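DUF3298 domain-containing protein (Pseudomonas aeruginosa, PDB 4E72) is of unknown function but belongs to the DUF3298 family and is probably an exported lipoprotein. Local coordinates at residues T11-S16 / N32-K37. Numbering follows the deposited sequence.
Sequences TERLAS and NIDTLK
Arg13 and Asp34 meet through two flat groups, the guanidinium and the carboxylate, whose planes stand 72° apart. OD2 of Asp34 lies in plane at the guanidinium edge, and CB of Ala15 sits 3.8 Å above one face, displaced toward the rim. The salt bridge rests mainly on Arg13 NE, which reaches Asp34 OD1 at 3.0 Å from above the carboxylate plane; the NE and NH2 bonds to OD2 are weak. CG of Arg13 is anti to the backbone N (chi1 177°), and the extended chain from CG carries NE toward Asp34. Because Arg13 is paired with Leu36 and Asp34 with Ala15, successive non-hydrogen-bonded pairs on the same face with the Leu14–Thr35 pair between them, the bridge runs diagonally.

On the sheet face opposite Arg13 and Asp34, Leu14 and Thr35 lie side by side: CD1 of Leu14 touches CG2 of Thr35 at 3.8 Å and CG of Lys37 at 3.7 Å, packing against the aliphatic part of the lysine. At the end of the pairing, two donors grip Lys37 O from opposite faces of its carbonyl plane, Glu12 N and Thr11 OG1, each at 2.9 Å. The same hydroxyl oxygen touches CD2 of Leu36 (3.4 Å).

Reciprocal N-H to O=C bonds join Glu12 with Lys37, Leu14 with Thr35 and Ser16 with Ile33, and the axes of segments 12-16 and 32-37 run 164° apart in N-to-C direction; this is the antiparallel pairing of a beta hairpin. Strand 12-19 is outermost in a mixed sheet, whereas strand 30-37 is also bonded to strand 84-95, through Asn32 and Asp34. Asn32 ND2 is hydrogen-bonded to Glu17. Leu36 packs on Val91 of strand 84-95, while on the opposite face Thr35 meets Val48 and Leu52 of helix 44-54, and Lys37 touches Asp45 of that helix.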
loop_
_atom_site.group_PDB
_atom_site.type_symbol
_atom_site.label_atom_id
_atom_site.label_comp_id
_atom_site.label_asym_id
_atom_site.label_seq_id
_atom_site.Cartn_x
_atom_site.Cartn_y
_atom_site.Cartn_z
ATOM N N THR A 11 13.969 10.353 8.270
ATOM C CA THR A 11 14.198 9.404 7.180
ATOM C C THR A 11 15.015 9.998 6.006
ATOM O O THR A 11 14.969 11.207 5.750
ATOM C CB THR A 11 12.857 8.837 6.693
ATOM O OG1 THR A 11 13.118 7.986 5.584
ATOM C CG2 THR A 11 11.843 9.922 6.304
ATOM N N GLU A 12 15.755 9.120 5.299
ATOM C CA GLU A 12 16.539 9.484 4.121
ATOM C C GLU A 12 15.855 8.888 2.863
ATOM O O GLU A 12 15.601 7.682 2.801
ATOM C CB GLU A 12 18.011 9.021 4.264
ATOM C CG GLU A 12 18.899 9.241 3.037
ATOM C CD GLU A 12 19.136 10.668 2.553
ATOM O OE1 GLU A 12 19.280 11.579 3.402
ATOM O OE2 GLU A 12 19.230 10.863 1.318
ATOM N N ARG A 13 15.526 9.758 1.895
ATOM C CA ARG A 13 14.881 9.409 0.633
ATOM C C ARG A 13 15.932 8.983 -0.401
ATOM O O ARG A 13 16.871 9.732 -0.665
ATOM C CB ARG A 13 14.038 10.596 0.113
ATOM C CG ARG A 13 13.382 10.352 -1.254
ATOM C CD ARG A 13 12.398 11.443 -1.617
ATOM N NE ARG A 13 11.869 11.268 -2.973
ATOM C CZ ARG A 13 12.097 12.096 -3.986
ATOM N NH1 ARG A 13 12.860 13.168 -3.819
ATOM N NH2 ARG A 13 11.562 11.859 -5.175
ATOM N N LEU A 14 15.753 7.786 -0.989
ATOM C CA LEU A 14 16.633 7.228 -2.027
ATOM C C LEU A 14 15.873 7.160 -3.341
ATOM O O LEU A 14 15.099 6.216 -3.549
ATOM C CB LEU A 14 17.147 5.823 -1.636
ATOM C CG LEU A 14 17.883 5.717 -0.315
ATOM C CD1 LEU A 14 17.509 4.435 0.396
ATOM C CD2 LEU A 14 19.387 5.802 -0.528
ATOM N N ALA A 15 16.065 8.172 -4.213
ATOM C CA ALA A 15 15.376 8.260 -5.496
ATOM C C ALA A 15 16.350 8.163 -6.680
ATOM O O ALA A 15 17.449 8.741 -6.655
ATOM C CB ALA A 15 14.578 9.558 -5.576
ATOM N N SER A 16 15.931 7.416 -7.716
ATOM C CA SER A 16 16.696 7.198 -8.943
ATOM C C SER A 16 15.794 6.820 -10.107
ATOM O O SER A 16 14.805 6.109 -9.935
ATOM C CB SER A 16 17.733 6.087 -8.735
ATOM O OG SER A 16 17.136 4.802 -8.613
ATOM N N ASN A 32 12.267 3.341 -12.274
ATOM C CA ASN A 32 12.212 4.467 -11.353
ATOM C C ASN A 32 11.921 3.949 -9.935
ATOM O O ASN A 32 10.847 3.409 -9.690
ATOM C CB ASN A 32 11.172 5.502 -11.845
ATOM C CG ASN A 32 11.083 6.756 -11.008
ATOM O OD1 ASN A 32 10.950 6.720 -9.774
ATOM N ND2 ASN A 32 11.096 7.895 -11.673
ATOM N N ILE A 33 12.906 4.072 -9.025
ATOM C CA ILE A 33 12.814 3.588 -7.637
ATOM C C ILE A 33 12.990 4.753 -6.660
ATOM O O ILE A 33 14.026 5.419 -6.676
ATOM C CB ILE A 33 13.841 2.442 -7.347
ATOM C CG1 ILE A 33 13.512 1.176 -8.181
ATOM C CG2 ILE A 33 13.908 2.098 -5.822
ATOM C CD1 ILE A 33 14.661 0.235 -8.343
ATOM N N ASP A 34 11.974 4.975 -5.803
ATOM C CA ASP A 34 11.919 6.021 -4.781
ATOM C C ASP A 34 11.635 5.367 -3.431
ATOM O O ASP A 34 10.481 5.163 -3.061
ATOM C CB ASP A 34 10.849 7.071 -5.149
ATOM C CG ASP A 34 10.681 8.233 -4.173
ATOM O OD1 ASP A 34 11.503 8.346 -3.219
ATOM O OD2 ASP A 34 9.717 9.021 -4.347
ATOM N N THR A 35 12.693 5.017 -2.703
ATOM C CA THR A 35 12.517 4.309 -1.446
ATOM C C THR A 35 13.030 5.138 -0.253
ATOM O O THR A 35 13.355 6.323 -0.408
ATOM C CB THR A 35 13.111 2.907 -1.551
ATOM O OG1 THR A 35 12.608 2.120 -0.473
ATOM C CG2 THR A 35 14.647 2.896 -1.611
ATOM N N LEU A 36 13.028 4.506 0.947
ATOM C CA LEU A 36 13.384 5.116 2.220
ATOM C C LEU A 36 14.313 4.273 3.078
ATOM O O LEU A 36 14.206 3.041 3.116
ATOM C CB LEU A 36 12.107 5.333 3.060
ATOM C CG LEU A 36 11.005 6.240 2.546
ATOM C CD1 LEU A 36 9.743 6.002 3.336
ATOM C CD2 LEU A 36 11.408 7.710 2.630
ATOM N N LYS A 37 15.158 4.978 3.846
ATOM C CA LYS A 37 16.048 4.442 4.871
ATOM C C LYS A 37 15.746 5.179 6.173
ATOM O O LYS A 37 15.400 6.359 6.146
ATOM C CB LYS A 37 17.522 4.555 4.474
ATOM C CG LYS A 37 18.067 3.251 3.909
ATOM C CD LYS A 37 19.555 3.327 3.624
ATOM C CE LYS A 37 20.050 2.103 2.893
ATOM N NZ LYS A 37 21.510 2.188 2.616
#